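Local coordinates for ORF 37 (Human herpesvirus 8 type M, PDB 3FHD), which processes branched or non-linear viral DNA as a magnesium-binding alkaline nuclease with endonuclease and exonuclease activity on double- and single-stranded DNA, at residues K169-A173 and V174-N178; H393-F396 and Y397-L400; H472-L475 and H476-A479. All coordinates share one frame; numbering follows the deposited sequence.

Contact 1 of 3, residues K169-A173 and V174-N178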
loop_
_atom_site.group_PDB
_atom_site.type_symbol
_atom_site.label_atom_id
_atom_site.label_comp_id
_atom_site.label_asym_id
_atom_site.label_seq_id
_atom_site.Cartn_x
_atom_site.Cartn_y
_atom_site.Cartn_z
ATOM N N LYS A 169 -1.135 7.428 3.002
ATOM C CA LYS A 169 -1.204 8.616 3.881
ATOM C C LYS A 169 0.152 8.931 4.522
ATOM O O LYS A 169 0.281 9.908 5.253
ATOM C CB LYS A 169 -2.198 8.390 5.016
ATOM C CG LYS A 169 -3.675 8.379 4.556
ATOM C CD LYS A 169 -4.569 8.163 5.738
ATOM C CE LYS A 169 -5.896 7.635 5.286
ATOM N NZ LYS A 169 -6.920 7.967 6.315
ATOM N N PHE A 170 1.169 8.134 4.255
ATOM C CA PHE A 170 2.444 8.321 4.992
ATOM C C PHE A 170 3.164 9.677 4.723
ATOM O O PHE A 170 3.639 10.345 5.653
ATOM C CB PHE A 170 3.371 7.102 4.822
ATOM C CG PHE A 170 4.584 7.157 5.724
ATOM C CD1 PHE A 170 4.446 6.975 7.093
ATOM C CD2 PHE A 170 5.837 7.418 5.201
ATOM C CE1 PHE A 170 5.575 7.052 7.955
ATOM C CE2 PHE A 170 6.985 7.495 6.036
ATOM C CZ PHE A 170 6.852 7.315 7.420
ATOM N N HIS A 171 3.250 10.085 3.462
ATOM C CA HIS A 171 3.792 11.392 3.133
ATOM C C HIS A 171 3.031 12.529 3.859
ATOM O O HIS A 171 3.671 13.402 4.464
ATOM C CB HIS A 171 3.819 11.621 1.612
ATOM C CG HIS A 171 4.345 12.976 1.223
ATOM N ND1 HIS A 171 3.524 14.006 0.824
ATOM C CD2 HIS A 171 5.606 13.463 1.192
ATOM C CE1 HIS A 171 4.259 15.079 0.570
ATOM N NE2 HIS A 171 5.525 14.775 0.785
ATOM N N TRP A 172 1.695 12.480 3.828
ATOM C CA TRP A 172 0.822 13.478 4.493
ATOM C C TRP A 172 1.142 13.520 6.013
ATOM O O TRP A 172 1.308 14.616 6.596
ATOM C CB TRP A 172 -0.662 13.184 4.191
ATOM C CG TRP A 172 -1.603 13.870 5.108
ATOM C CD1 TRP A 172 -2.084 15.155 4.999
ATOM C CD2 TRP A 172 -2.141 13.330 6.311
ATOM N NE1 TRP A 172 -2.886 15.451 6.094
ATOM C CE2 TRP A 172 -2.947 14.336 6.898
ATOM C CE3 TRP A 172 -2.006 12.081 6.968
ATOM C CZ2 TRP A 172 -3.637 14.127 8.088
ATOM C CZ3 TRP A 172 -2.710 11.868 8.144
ATOM C CH2 TRP A 172 -3.490 12.911 8.706
ATOM N N ALA A 173 1.280 12.337 6.633
ATOM C CA ALA A 173 1.501 12.234 8.105
ATOM C C ALA A 173 2.871 12.803 8.511
ATOM O O ALA A 173 3.062 13.260 9.642
ATOM C CB ALA A 173 1.331 10.766 8.603
ATOM N N VAL A 174 3.833 12.769 7.590
ATOM C CA VAL A 174 5.159 13.316 7.893
ATOM C C VAL A 174 5.275 14.805 7.496
ATOM O O VAL A 174 5.772 15.635 8.268
ATOM C CB VAL A 174 6.286 12.495 7.205
ATOM C CG1 VAL A 174 7.634 13.251 7.337
ATOM C CG2 VAL A 174 6.414 11.121 7.841
ATOM N N LYS A 175 4.841 15.138 6.280
ATOM C CA LYS A 175 5.219 16.411 5.669
ATOM C C LYS A 175 4.095 17.427 5.672
ATOM O O LYS A 175 4.311 18.599 5.379
ATOM C CB LYS A 175 5.683 16.218 4.216
ATOM C CG LYS A 175 7.076 15.565 4.033
ATOM C CD LYS A 175 8.130 16.167 4.974
ATOM C CE LYS A 175 9.492 16.330 4.325
ATOM N NZ LYS A 175 10.600 16.095 5.322
ATOM N N GLN A 176 2.876 16.977 5.937
ATOM C CA GLN A 176 1.744 17.861 5.719
ATOM C C GLN A 176 0.908 18.062 6.983
ATOM O O GLN A 176 0.824 19.196 7.484
ATOM C CB GLN A 176 0.902 17.377 4.517
ATOM C CG GLN A 176 1.587 17.468 3.155
ATOM C CD GLN A 176 0.698 16.951 2.012
ATOM O OE1 GLN A 176 -0.037 15.990 2.171
ATOM N NE2 GLN A 176 0.742 17.634 0.867
ATOM N N GLN A 177 0.287 16.983 7.486
ATOM C CA GLN A 177 -0.449 17.021 8.767
ATOM C C GLN A 177 -1.643 18.002 8.769
ATOM O O GLN A 177 -2.090 18.483 9.823
ATOM C CB GLN A 177 0.534 17.276 9.931
ATOM C CG GLN A 177 1.761 16.313 9.898
ATOM C CD GLN A 177 2.677 16.421 11.114
ATOM O OE1 GLN A 177 2.551 17.345 11.915
ATOM N NE2 GLN A 177 3.616 15.485 11.239
ATOM N N ASN A 178 -2.170 18.287 7.582
ATOM C CA ASN A 178 -3.231 19.283 7.451
ATOM C C ASN A 178 -4.548 18.535 7.290
ATOM O O ASN A 178 -4.573 17.293 7.395
ATOM C CB ASN A 178 -2.965 20.216 6.255
ATOM C CG ASN A 178 -2.808 19.447 4.930
ATOM O OD1 ASN A 178 -3.221 18.294 4.808
ATOM N ND2 ASN A 178 -2.226 20.093 3.940
HETATM O O HOH W 1 0.639 13.456 0.467
#
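W172 and N178 meet across the end of the short helix 170-175. The indole NE1 of W172 donates to N178 O at 2.8 Å. W172 CG lies beside its own carbonyl carbon (chi1 163°), which carries the indole on toward N178. N178 O lies in the indole plane, although NE1 stands above the carbonyl plane. N178 OD1 adds a weak bond to the same NE1, at 3.1 Å, and also accepts from S180 N. W172 O is gripped twice, by Q176 N at 2.9 Å and by Q177 N at 2.7 Å, from opposite faces of its plane. H171 O receives K175 N. One water links H171 ND1 to Q176 OE1 and donates to the latter. K175 CB makes a CH-pi contact over one face of the H171 ring, and V174 CG2 does the same over F170, 3.9 Å from its CZ. Q176 is the first residue to leave helical geometry, and Q177 has left-handed backbone angles (phi 62°, psi 24°). The Q177 N to W172 O bond closes a pi-turn, a common way for a helix to end; here the Q177 side chain also returns to A173 O, with NE2 at 2.8 Å.

Contact 2 of 3, residues H393-F396 and Y397-L400. With SO4 (sulfate ion), chain B.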
loop_
_atom_site.group_PDB
_atom_site.type_symbol
_atom_site.label_atom_id
_atom_site.label_comp_id
_atom_site.label_asym_id
_atom_site.label_seq_id
_atom_site.Cartn_x
_atom_site.Cartn_y
_atom_site.Cartn_z
ATOM N N HIS A 393 8.801 12.826 -3.466
ATOM C CA HIS A 393 7.422 12.612 -3.929
ATOM C C HIS A 393 6.706 11.710 -2.939
ATOM O O HIS A 393 7.323 10.833 -2.305
ATOM C CB HIS A 393 7.372 12.013 -5.343
ATOM C CG HIS A 393 5.991 11.973 -5.935
ATOM N ND1 HIS A 393 5.086 10.972 -5.648
ATOM C CD2 HIS A 393 5.351 12.825 -6.775
ATOM C CE1 HIS A 393 3.950 11.209 -6.284
ATOM N NE2 HIS A 393 4.088 12.321 -6.984
ATOM N N SER A 394 5.393 11.892 -2.826
ATOM C CA SER A 394 4.608 11.031 -1.927
ATOM C C SER A 394 4.760 9.527 -2.209
ATOM O O SER A 394 4.611 8.733 -1.296
ATOM C CB SER A 394 3.134 11.463 -1.932
ATOM O OG SER A 394 2.512 11.017 -3.098
ATOM N N TYR A 395 5.084 9.132 -3.442
ATOM C CA TYR A 395 5.257 7.702 -3.763
ATOM C C TYR A 395 6.529 7.114 -3.147
ATOM O O TYR A 395 6.571 5.919 -2.849
ATOM C CB TYR A 395 5.228 7.392 -5.260
ATOM C CG TYR A 395 3.927 7.761 -5.949
ATOM C CD1 TYR A 395 2.770 8.030 -5.210
ATOM C CD2 TYR A 395 3.841 7.806 -7.326
ATOM C CE1 TYR A 395 1.589 8.387 -5.815
ATOM C CE2 TYR A 395 2.611 8.163 -7.962
ATOM C CZ TYR A 395 1.512 8.437 -7.181
ATOM O OH TYR A 395 0.303 8.787 -7.751
ATOM N N PHE A 396 7.542 7.947 -2.966
ATOM C CA PHE A 396 8.737 7.536 -2.258
ATOM C C PHE A 396 8.432 7.144 -0.808
ATOM O O PHE A 396 8.843 6.072 -0.350
ATOM C CB PHE A 396 9.860 8.592 -2.326
ATOM C CG PHE A 396 11.074 8.189 -1.552
ATOM C CD1 PHE A 396 12.031 7.319 -2.129
ATOM C CD2 PHE A 396 11.276 8.640 -0.244
ATOM C CE1 PHE A 396 13.160 6.920 -1.397
ATOM C CE2 PHE A 396 12.430 8.245 0.480
ATOM C CZ PHE A 396 13.346 7.387 -0.096
ATOM N N TYR A 397 7.669 7.993 -0.126
ATOM C CA TYR A 397 7.205 7.786 1.242
ATOM C C TYR A 397 6.260 6.562 1.348
ATOM O O TYR A 397 6.275 5.858 2.334
ATOM C CB TYR A 397 6.414 9.027 1.681
ATOM C CG TYR A 397 7.316 10.150 2.093
ATOM C CD1 TYR A 397 7.523 10.437 3.445
ATOM C CD2 TYR A 397 8.018 10.897 1.137
ATOM C CE1 TYR A 397 8.387 11.481 3.845
ATOM C CE2 TYR A 397 8.907 11.925 1.525
ATOM C CZ TYR A 397 9.081 12.203 2.887
ATOM O OH TYR A 397 9.934 13.220 3.300
ATOM N N GLN A 398 5.398 6.386 0.359
ATOM C CA GLN A 398 4.519 5.200 0.309
ATOM C C GLN A 398 5.287 3.875 0.312
ATOM O O GLN A 398 4.979 2.992 1.106
ATOM C CB GLN A 398 3.574 5.282 -0.913
ATOM C CG GLN A 398 2.716 4.025 -1.089
ATOM C CD GLN A 398 1.535 4.249 -2.017
ATOM O OE1 GLN A 398 1.636 4.999 -3.004
ATOM N NE2 GLN A 398 0.399 3.627 -1.688
ATOM N N VAL A 399 6.294 3.747 -0.554
ATOM C CA VAL A 399 7.071 2.512 -0.637
ATOM C C VAL A 399 7.955 2.379 0.616
ATOM O O VAL A 399 8.250 1.265 1.060
ATOM C CB VAL A 399 7.900 2.442 -1.957
ATOM C CG1 VAL A 399 8.646 1.105 -2.053
ATOM C CG2 VAL A 399 6.984 2.606 -3.176
ATOM N N LEU A 400 8.396 3.521 1.156
ATOM C CA LEU A 400 9.196 3.553 2.388
ATOM C C LEU A 400 8.406 2.850 3.491
ATOM O O LEU A 400 8.954 1.969 4.173
ATOM C CB LEU A 400 9.528 5.006 2.804
ATOM C CG LEU A 400 10.578 5.135 3.920
ATOM C CD1 LEU A 400 11.376 6.448 3.803
ATOM C CD2 LEU A 400 9.988 4.962 5.294
HETATM S S SO4 B . -2.205 1.501 1.376
HETATM O O1 SO4 B . -2.654 2.754 1.962
HETATM O O2 SO4 B . -1.799 1.744 -0.012
HETATM O O3 SO4 B . -1.071 1.070 2.169
HETATM O O4 SO4 B . -3.228 0.498 1.524
#
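Y397 turns a ring edge to the preceding turn: H393 O lies in its plane, 3.5 Å from CD2. The ring also meets H171 of helix 170-175 edge to face. The Y395 ring has one face under H393, whose CE1 stands 3.3 Å above the ring plane, over its centre. Y395 also makes a cation-pi contact with K268. The F396 ring reaches forward one turn, with CE2 3.9 Å from L400 CD1. Its CG is anti to the backbone N (chi1 178°), which carries the ring along the side of the helix where L400 lies.

H393 is the N-cap of helix 394-412. Its ND1 accepts from Y395 N at 2.9 Å in a nearly straight bond. The backbone then follows the alpha pattern: Q398 N, V399 N and L400 N donate to S394 O, Y395 O and F396 O.

Q398 runs beside Y395 in the same direction, its OE1 3.9 Å from Y395 CD1. The amide and ring planes are 46° apart. K268 NZ donates to OE1. On the other branch, NE2 makes a weak bond to O2 of the sulfate, at 3.3 Å. R161, S167, S168 and S241 also hold this anion.

The Q398 side chain lies about 6 Å from the bound magnesium. K268 ends the E-X-K signature that begins with the metal ligand E266. Q398 and Y395 therefore probably help to place that lysine. The sulfate, probably from the crystallisation liquor, may mark a place where a DNA phosphate could bind.

Contact 3 of 3, residues H472-L475 and H476-A479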
loop_
_atom_site.group_PDB
_atom_site.type_symbol
_atom_site.label_atom_id
_atom_site.label_comp_id
_atom_site.label_asym_id
_atom_site.label_seq_id
_atom_site.Cartn_x
_atom_site.Cartn_y
_atom_site.Cartn_z
ATOM N N HIS A 472 14.207 5.660 9.992
ATOM C CA HIS A 472 14.024 5.847 11.433
ATOM C C HIS A 472 13.447 7.243 11.769
ATOM O O HIS A 472 12.517 7.352 12.560
ATOM C CB HIS A 472 15.330 5.560 12.187
ATOM C CG HIS A 472 15.242 5.796 13.667
ATOM N ND1 HIS A 472 15.575 7.004 14.253
ATOM C CD2 HIS A 472 14.875 4.976 14.684
ATOM C CE1 HIS A 472 15.409 6.917 15.561
ATOM N NE2 HIS A 472 14.979 5.700 15.848
ATOM N N ARG A 473 13.982 8.294 11.149
ATOM C CA ARG A 473 13.535 9.666 11.464
ATOM C C ARG A 473 12.074 9.911 11.023
ATOM O O ARG A 473 11.273 10.468 11.768
ATOM C CB ARG A 473 14.454 10.712 10.833
ATOM C CG ARG A 473 14.189 12.092 11.457
ATOM C CD ARG A 473 14.739 13.242 10.667
ATOM N NE ARG A 473 16.187 13.353 10.778
ATOM C CZ ARG A 473 16.899 14.244 10.095
ATOM N NH1 ARG A 473 16.271 15.099 9.279
ATOM N NH2 ARG A 473 18.222 14.286 10.227
ATOM N N LEU A 474 11.757 9.478 9.815
ATOM C CA LEU A 474 10.415 9.700 9.233
ATOM C C LEU A 474 9.343 8.926 10.006
ATOM O O LEU A 474 8.251 9.467 10.303
ATOM C CB LEU A 474 10.419 9.351 7.730
ATOM C CG LEU A 474 11.344 10.209 6.868
ATOM C CD1 LEU A 474 11.369 9.690 5.413
ATOM C CD2 LEU A 474 10.916 11.705 6.872
ATOM N N LEU A 475 9.640 7.674 10.375
ATOM C CA LEU A 475 8.660 6.862 11.159
ATOM C C LEU A 475 8.458 7.496 12.543
ATOM O O LEU A 475 7.328 7.560 13.036
ATOM C CB LEU A 475 9.118 5.400 11.321
ATOM C CG LEU A 475 9.148 4.493 10.083
ATOM C CD1 LEU A 475 10.008 3.197 10.362
ATOM C CD2 LEU A 475 7.717 4.149 9.626
ATOM N N HIS A 476 9.532 8.005 13.154
ATOM C CA HIS A 476 9.399 8.706 14.437
ATOM C C HIS A 476 8.472 9.963 14.342
ATOM O O HIS A 476 7.633 10.190 15.206
ATOM C CB HIS A 476 10.778 9.095 15.002
ATOM C CG HIS A 476 10.696 9.967 16.212
ATOM N ND1 HIS A 476 10.438 9.461 17.468
ATOM C CD2 HIS A 476 10.785 11.309 16.353
ATOM C CE1 HIS A 476 10.415 10.455 18.340
ATOM N NE2 HIS A 476 10.626 11.586 17.689
ATOM N N GLN A 477 8.662 10.785 13.316
ATOM C CA GLN A 477 7.820 11.990 13.114
ATOM C C GLN A 477 6.354 11.602 12.913
ATOM O O GLN A 477 5.430 12.215 13.498
ATOM C CB GLN A 477 8.352 12.773 11.917
ATOM C CG GLN A 477 9.833 13.203 12.173
ATOM C CD GLN A 477 10.395 14.131 11.125
ATOM O OE1 GLN A 477 9.715 14.497 10.159
ATOM N NE2 GLN A 477 11.635 14.573 11.341
ATOM N N ALA A 478 6.131 10.578 12.098
ATOM C CA ALA A 478 4.768 10.102 11.845
ATOM C C ALA A 478 4.134 9.530 13.117
ATOM O O ALA A 478 2.960 9.761 13.370
ATOM C CB ALA A 478 4.767 9.039 10.705
ATOM N N ALA A 479 4.910 8.794 13.935
ATOM C CA ALA A 479 4.363 8.227 15.177
ATOM C C ALA A 479 4.024 9.322 16.196
ATOM O O ALA A 479 3.027 9.208 16.919
ATOM C CB ALA A 479 5.310 7.227 15.793
#
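R473 and Q477 form an i, i+4 pair on the alpha helix 468-489, a local contact along one turn near the protein surface. It is structural packing, away from the metal site. In this nuclease of the PD-(D/E)XK superfamily the helix packs against helices 170-175 and 394-412.

Four successive backbone bonds define the turn. H476 N donates to H472 O, Q477 N to R473 O, A478 N to L474 O and A479 N to L475 O. The H476 N to H472 O bond is 3.1 Å long, and the lengths are close to uniform. A479 N lies 2.9 Å from L475 O. All four are well directed, so the helix is regular here.

L474 and A478 are buried. L474 touches V174, Y397 and L400, and A478 rests on F170, V174 and F238. L475 reaches L401 and S404 of helix 394-412. H472, R473 and H476 lie at the exposed surface. R473 also touches N348 and L349 of helix 348-355.

The R473 and Q477 side chains run side by side and point the same way. The guanidinium and amide planes are only 21° apart. Their contact is made by the aliphatic part of the arginine, which bends at chi3 (-74°). With its CG beside the backbone N (chi1 -60°), Q477 extends back along the previous turn. Its CG passes 3.1 Å from R473 O, and its NE2 ends 3.4 Å from R473 CD.

In the fold
The three contacts come in the order 1, 2, 3 along the chain, on helices 170-175, 394-412 and 468-489. Contact 1 lies about 11 Å, centre to centre, from each of the others. Contacts 2 and 3 are about 14 Å apart. Helix 170-175 touches both other helices, for example through F170 on Y397, and these two also touch each other. Three helices distant in sequence thus share one packed junction. Helix 394-412 lies against sheet strand 423-432 and borders the magnesium site. Contact 3 lies away from that site. The junction joins helices 170-175 and 468-489 to helix 394-412, which packs on the sheet beside the metal site.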